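Local coordinates for polymeric immunoglobulin receptor (Mus musculus, PDB 4NOB), which probably binds polymeric immunoglobulins for transport across epithelia, and is represented by its first V-type immunoglobulin domain, at residues Q12-I17 against V109-S114; I24-P29 against F79-E84. All blocks are in the same frame, centred on the assembly; numbering follows the deposited sequence.

Interaction 1: Q12-I17 against V109-S114. With MG (magnesium ion), chain C.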
loop_
_atom_site.group_PDB
_atom_site.type_symbol
_atom_site.label_atom_id
_atom_site.label_comp_id
_atom_site.label_asym_id
_atom_site.label_seq_id
_atom_site.Cartn_x
_atom_site.Cartn_y
_atom_site.Cartn_z
ATOM N N GLN A 12 -4.717 -5.044 -8.387
ATOM C CA GLN A 12 -5.969 -4.316 -8.407
ATOM C C GLN A 12 -6.833 -4.714 -7.207
ATOM O O GLN A 12 -7.504 -3.880 -6.623
ATOM C CB GLN A 12 -6.698 -4.634 -9.734
ATOM C CG GLN A 12 -8.041 -3.944 -9.877
ATOM C CD GLN A 12 -8.785 -4.351 -11.164
ATOM O OE1 GLN A 12 -8.210 -5.051 -12.031
ATOM N NE2 GLN A 12 -10.038 -4.051 -11.213
ATOM N N GLU A 13 -6.872 -6.015 -6.890
ATOM C CA GLU A 13 -7.588 -6.499 -5.763
ATOM C C GLU A 13 -6.749 -7.440 -5.010
ATOM O O GLU A 13 -5.990 -8.258 -5.569
ATOM C CB GLU A 13 -8.877 -7.157 -6.236
ATOM C CG GLU A 13 -9.818 -7.338 -5.056
ATOM C CD GLU A 13 -9.942 -8.754 -4.634
ATOM O OE1 GLU A 13 -8.958 -9.507 -4.841
ATOM O OE2 GLU A 13 -11.039 -9.099 -4.089
ATOM N N VAL A 14 -6.706 -7.240 -3.685
ATOM C CA VAL A 14 -5.992 -8.112 -2.779
ATOM C C VAL A 14 -6.991 -8.699 -1.795
ATOM O O VAL A 14 -7.739 -7.957 -1.205
ATOM C CB VAL A 14 -4.908 -7.345 -1.979
ATOM C CG1 VAL A 14 -4.252 -8.267 -0.973
ATOM C CG2 VAL A 14 -3.870 -6.742 -2.956
ATOM N N SER A 15 -7.110 -10.035 -1.776
ATOM C CA SER A 15 -8.077 -10.713 -0.883
ATOM C C SER A 15 -7.281 -11.433 0.195
ATOM O O SER A 15 -6.294 -12.110 -0.110
ATOM C CB SER A 15 -8.830 -11.738 -1.641
ATOM O OG SER A 15 -9.594 -11.103 -2.638
ATOM N N SER A 16 -7.684 -11.297 1.450
ATOM C CA SER A 16 -7.057 -11.950 2.579
ATOM C C SER A 16 -8.117 -12.328 3.577
ATOM O O SER A 16 -9.333 -12.069 3.396
ATOM C CB SER A 16 -6.074 -10.988 3.203
ATOM O OG SER A 16 -5.157 -11.745 4.019
ATOM N N ILE A 17 -7.671 -13.011 4.636
ATOM C CA ILE A 17 -8.480 -13.385 5.777
ATOM C C ILE A 17 -7.911 -12.763 7.022
ATOM O O ILE A 17 -6.681 -12.549 7.172
ATOM C CB ILE A 17 -8.463 -14.917 5.907
ATOM C CG1 ILE A 17 -9.032 -15.581 4.624
ATOM C CG2 ILE A 17 -9.236 -15.372 7.090
ATOM C CD1 ILE A 17 -10.448 -15.199 4.358
ATOM N N VAL A 109 -5.668 0.137 -5.269
ATOM C CA VAL A 109 -5.683 -1.222 -4.745
ATOM C C VAL A 109 -6.928 -1.395 -3.878
ATOM O O VAL A 109 -7.131 -0.616 -2.905
ATOM C CB VAL A 109 -4.417 -1.477 -3.945
ATOM C CG1 VAL A 109 -4.464 -2.881 -3.348
ATOM C CG2 VAL A 109 -3.170 -1.283 -4.759
ATOM N N SER A 110 -7.762 -2.403 -4.137
ATOM C CA SER A 110 -8.872 -2.707 -3.291
ATOM C C SER A 110 -8.443 -3.873 -2.390
ATOM O O SER A 110 -7.992 -4.930 -2.840
ATOM C CB SER A 110 -9.989 -3.157 -4.175
ATOM O OG SER A 110 -11.060 -3.739 -3.439
ATOM N N LEU A 111 -8.483 -3.634 -1.069
ATOM C CA LEU A 111 -8.074 -4.680 -0.131
ATOM C C LEU A 111 -9.358 -5.211 0.527
ATOM O O LEU A 111 -10.114 -4.432 1.124
ATOM C CB LEU A 111 -7.124 -4.084 0.914
ATOM C CG LEU A 111 -6.678 -4.986 2.041
ATOM C CD1 LEU A 111 -5.985 -6.232 1.544
ATOM C CD2 LEU A 111 -5.820 -4.184 3.039
ATOM N N GLU A 112 -9.563 -6.516 0.454
ATOM C CA GLU A 112 -10.688 -7.156 1.101
ATOM C C GLU A 112 -10.144 -8.112 2.140
ATOM O O GLU A 112 -9.419 -9.049 1.787
ATOM C CB GLU A 112 -11.589 -7.948 0.140
ATOM C CG GLU A 112 -12.577 -8.864 0.909
ATOM C CD GLU A 112 -13.677 -8.163 1.761
ATOM O OE1 GLU A 112 -14.007 -6.974 1.499
ATOM O OE2 GLU A 112 -14.248 -8.858 2.686
ATOM N N VAL A 113 -10.501 -7.924 3.374
ATOM C CA VAL A 113 -10.109 -8.841 4.424
ATOM C C VAL A 113 -11.412 -9.489 4.972
ATOM O O VAL A 113 -12.209 -8.835 5.602
ATOM C CB VAL A 113 -9.343 -8.173 5.564
ATOM C CG1 VAL A 113 -8.947 -9.151 6.639
ATOM C CG2 VAL A 113 -8.123 -7.452 5.054
ATOM N N SER A 114 -11.535 -10.782 4.707
ATOM C CA SER A 114 -12.748 -11.472 5.118
ATOM C C SER A 114 -12.576 -12.210 6.440
ATOM O O SER A 114 -11.460 -12.414 6.973
ATOM C CB SER A 114 -13.097 -12.454 4.092
ATOM O OG SER A 114 -13.278 -11.795 2.828
HETATM MG MG MG C . -15.948 -8.467 3.902
HETATM O O HOH W 1 -11.269 -11.869 1.111
HETATM O O HOH W 2 -15.857 -6.516 3.518
HETATM O O HOH W 3 -14.973 -8.484 5.595
HETATM O O HOH W 4 -16.036 -10.574 3.900
HETATM O O HOH W 5 -17.125 -8.823 2.150
#
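The carbonyl oxygen of Ser16 takes two donors, Ser114 N at 2.9 Å and a water at 3.0 Å that also lies 2.6 Å from Ser114 OG. This is the parallel pairing of strands A' and G of a V-set immunoglobulin domain, and it runs in step from Glu13 opposite Ser110 to Ile17 opposite Ser114. Between those ends Val14 and Ser16 each donate their N-H to one carbonyl of 109-114 (Ser110 O, Glu112 O) and accept with their own carbonyl the N-H two places further on (Glu112, Ser114). The Val14 N to Ser110 O bond is nearly straight, 172° at the hydrogen. On the inward face Val14 spreads its methyls over two partners. CG1, anti to the backbone N (chi1 176°), meets Leu111 CD1 at 3.7 Å, while CG2 turns to Val109 CG1 at 3.9 Å; Val22 lies against the same side chain. Glu13, Ser15 and Glu112 lie on the other face, where Ser15 OG donates to Glu13 OE1. Glu112 bends at chi2 (67°), and its carboxylate stands off the strand pair; its OE2 binds a magnesium ion at 2.1 Å, and a water on that metal donates to OE1 at 2.8 Å.

Interaction 2: I24-P29 against F79-E84. With NAG (2-acetamido-2-deoxy-beta-D-glucopyranose), chain B.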
loop_
_atom_site.group_PDB
_atom_site.type_symbol
_atom_site.label_atom_id
_atom_site.label_comp_id
_atom_site.label_asym_id
_atom_site.label_seq_id
_atom_site.Cartn_x
_atom_site.Cartn_y
_atom_site.Cartn_z
ATOM N N ILE A 24 2.359 -6.200 -0.799
ATOM C CA ILE A 24 1.811 -5.552 -2.031
ATOM C C ILE A 24 2.920 -4.891 -2.769
ATOM O O ILE A 24 3.567 -4.007 -2.234
ATOM C CB ILE A 24 0.789 -4.538 -1.624
ATOM C CG1 ILE A 24 -0.468 -5.283 -1.039
ATOM C CG2 ILE A 24 0.364 -3.605 -2.755
ATOM C CD1 ILE A 24 -1.401 -4.423 -0.289
ATOM N N THR A 25 3.236 -5.337 -3.993
ATOM C CA THR A 25 4.293 -4.786 -4.823
ATOM C C THR A 25 3.704 -3.818 -5.815
ATOM O O THR A 25 2.733 -4.095 -6.519
ATOM C CB THR A 25 5.047 -5.845 -5.655
ATOM O OG1 THR A 25 5.745 -6.684 -4.704
ATOM C CG2 THR A 25 6.004 -5.239 -6.614
ATOM N N CYS A 26 4.218 -2.607 -5.776
ATOM C CA CYS A 26 3.908 -1.540 -6.779
ATOM C C CYS A 26 5.155 -1.295 -7.607
ATOM O O CYS A 26 6.262 -1.149 -7.097
ATOM C CB CYS A 26 3.362 -0.316 -6.150
ATOM S SG CYS A 26 1.626 -0.692 -5.530
ATOM N N TYR A 27 4.945 -1.162 -8.938
ATOM C CA TYR A 27 5.940 -0.953 -9.957
ATOM C C TYR A 27 5.858 0.483 -10.449
ATOM O O TYR A 27 4.780 1.026 -10.627
ATOM C CB TYR A 27 5.629 -1.839 -11.149
ATOM C CG TYR A 27 5.738 -3.308 -10.892
ATOM C CD1 TYR A 27 4.656 -4.007 -10.369
ATOM C CD2 TYR A 27 6.831 -4.023 -11.262
ATOM C CE1 TYR A 27 4.745 -5.439 -10.164
ATOM C CE2 TYR A 27 6.896 -5.383 -11.059
ATOM C CZ TYR A 27 5.840 -6.058 -10.527
ATOM O OH TYR A 27 5.948 -7.499 -10.454
ATOM N N TYR A 28 7.038 1.080 -10.641
ATOM C CA TYR A 28 7.084 2.468 -11.110
ATOM C C TYR A 28 8.010 2.590 -12.321
ATOM O O TYR A 28 8.750 1.648 -12.676
ATOM C CB TYR A 28 7.440 3.401 -9.965
ATOM C CG TYR A 28 8.684 3.057 -9.189
ATOM C CD1 TYR A 28 9.950 3.346 -9.679
ATOM C CD2 TYR A 28 8.591 2.501 -7.916
ATOM C CE1 TYR A 28 11.079 3.067 -8.933
ATOM C CE2 TYR A 28 9.726 2.253 -7.174
ATOM C CZ TYR A 28 10.934 2.556 -7.680
ATOM O OH TYR A 28 12.052 2.306 -6.931
ATOM N N PRO A 29 7.988 3.735 -13.013
ATOM C CA PRO A 29 8.814 3.826 -14.218
ATOM C C PRO A 29 10.331 3.847 -13.862
ATOM O O PRO A 29 10.745 4.335 -12.810
ATOM C CB PRO A 29 8.371 5.107 -14.829
ATOM C CG PRO A 29 7.007 5.350 -14.270
ATOM C CD PRO A 29 7.111 4.930 -12.871
ATOM N N PHE A 79 8.452 -0.913 -5.182
ATOM C CA PHE A 79 8.428 -0.891 -3.702
ATOM C C PHE A 79 7.345 -1.813 -3.191
ATOM O O PHE A 79 6.442 -2.196 -3.946
ATOM C CB PHE A 79 8.224 0.554 -3.121
ATOM C CG PHE A 79 6.926 1.267 -3.441
ATOM C CD1 PHE A 79 6.746 1.858 -4.683
ATOM C CD2 PHE A 79 5.919 1.427 -2.443
ATOM C CE1 PHE A 79 5.548 2.519 -4.969
ATOM C CE2 PHE A 79 4.786 2.128 -2.763
ATOM C CZ PHE A 79 4.633 2.684 -3.961
ATOM N N VAL A 80 7.508 -2.249 -1.953
ATOM C CA VAL A 80 6.622 -3.243 -1.340
ATOM C C VAL A 80 6.016 -2.666 -0.057
ATOM O O VAL A 80 6.748 -2.027 0.717
ATOM C CB VAL A 80 7.326 -4.546 -1.108
ATOM C CG1 VAL A 80 6.421 -5.579 -0.534
ATOM C CG2 VAL A 80 7.950 -5.050 -2.363
ATOM N N ILE A 81 4.716 -2.890 0.102
ATOM C CA ILE A 81 4.046 -2.568 1.334
ATOM C C ILE A 81 3.643 -3.853 1.995
ATOM O O ILE A 81 2.879 -4.644 1.455
ATOM C CB ILE A 81 2.789 -1.705 1.039
ATOM C CG1 ILE A 81 3.116 -0.460 0.235
ATOM C CG2 ILE A 81 2.126 -1.319 2.331
ATOM C CD1 ILE A 81 2.557 -0.445 -1.141
ATOM N N ASN A 82 4.196 -4.076 3.170
ATOM C CA ASN A 82 3.848 -5.271 3.996
ATOM C C ASN A 82 2.927 -4.855 5.103
ATOM O O ASN A 82 3.214 -3.872 5.802
ATOM C CB ASN A 82 5.132 -5.867 4.555
ATOM C CG ASN A 82 6.035 -6.506 3.500
ATOM O OD1 ASN A 82 5.560 -7.024 2.546
ATOM N ND2 ASN A 82 7.301 -6.455 3.730
ATOM N N ILE A 83 1.820 -5.540 5.246
ATOM C CA ILE A 83 0.794 -5.263 6.248
ATOM C C ILE A 83 0.430 -6.545 6.914
ATOM O O ILE A 83 0.040 -7.478 6.247
ATOM C CB ILE A 83 -0.483 -4.577 5.677
ATOM C CG1 ILE A 83 -0.123 -3.454 4.639
ATOM C CG2 ILE A 83 -1.291 -4.017 6.828
ATOM C CD1 ILE A 83 -1.334 -3.049 3.882
ATOM N N GLU A 84 0.557 -6.575 8.218
ATOM C CA GLU A 84 0.369 -7.774 9.020
ATOM C C GLU A 84 -0.809 -7.632 9.963
ATOM O O GLU A 84 -1.344 -6.575 10.179
ATOM C CB GLU A 84 1.639 -8.172 9.781
ATOM C CG GLU A 84 2.798 -8.189 8.816
ATOM C CD GLU A 84 4.092 -7.672 9.273
ATOM O OE1 GLU A 84 4.180 -7.321 10.507
ATOM O OE2 GLU A 84 5.027 -7.687 8.343
HETATM C C1 NAG B . 12.834 -6.665 -6.423
HETATM C C2 NAG B . 12.055 -7.969 -6.488
HETATM C C3 NAG B . 11.891 -8.598 -5.098
HETATM C C4 NAG B . 13.247 -8.727 -4.464
HETATM C C5 NAG B . 13.852 -7.327 -4.455
HETATM C C6 NAG B . 15.258 -7.343 -3.800
HETATM C C7 NAG B . 10.299 -8.143 -8.220
HETATM C C8 NAG B . 8.884 -7.761 -8.651
HETATM N N2 NAG B . 10.741 -7.640 -7.055
HETATM O O3 NAG B . 11.346 -9.923 -5.275
HETATM O O4 NAG B . 13.175 -9.216 -3.085
HETATM O O5 NAG B . 14.069 -6.910 -5.788
HETATM O O6 NAG B . 16.097 -8.311 -4.486
HETATM O O7 NAG B . 11.027 -8.806 -8.978
#
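Strands B and E of the immunoglobulin sandwich pair here, bringing Cys26 of the core disulfide against the ring of Phe79. With CG between the backbone N and the carbonyl carbon (chi1 63°), the crowded position, the Phe79 side chain leans toward strand 24-27. Cys26 CB sits over one face of its ring, 4.1 Å from the centroid and displaced toward the CE1-CZ rim, as a CH-pi contact. Cys26 SG, bonded to Cys96, stands obliquely at 5.2 Å from the same centroid. The Phe79 ring meets Tyr28 edge to edge: Tyr28 CD2 lies in the plane of the Phe79 ring, 3.8 Å from Phe79 CD1. Tyr28 OH is hydrogen-bonded to Asn72 OD1, on strand 68-73. An alanine at Phe79 would probably leave Cys26 CB and the Tyr28 edge without their aromatic partner and open a gap beside the disulfide. The backbones run antiparallel in the B-E-D sheet of the V-set fold, with two hydrogen-bonded pairs, Ile24 with Ile81 and Cys26 with Phe79. The shortest bonds, both 2.8 Å, are Ile24 N to Ile81 O and Ile81 N to Ile24 O. Between these pairs stands the non-hydrogen-bonded pair Thr25 and Val80, where Thr25 OG1 touches Val80 CG2 at 3.6 Å on the opposite face from Cys26. On the core side, Ile24 CG2 approaches Ile81 CD1 at 4.2 Å, and both side chains also touch Trp41 of strand 39-44, in the facing sheet. Cys96 and Leu98 of strand 92-98 pack on Phe79 from that sheet as well. On the outer face Thr25 CG2 lies over one face of the Tyr27 ring, offset toward its rim, and Tyr27 OH comes within 3.5 Å of methyl carbon C8 of the N-acetylglucosamine attached to the protein.

From the N terminus the chain first lays down strand 13-17, whose partner 109-114 arrives only at the end of the domain, so interaction 1 closes a loop spanning nearly the whole fold. The next strand, 22-27, holds the first half of interaction 2, which residues 79-84 complete; this smaller loop is nested inside the larger one. The two contacts lie in different sheets: interaction 1 adds strand 13-17 to the sheet containing strands 39-44 and 92-98, while interaction 2 belongs to the three-stranded sheet facing it. They meet in the core, where Val14 CG2 packs 4.2 Å from Ile24 CG1, and the Cys26-Cys96 disulfide joins the two sheets covalently.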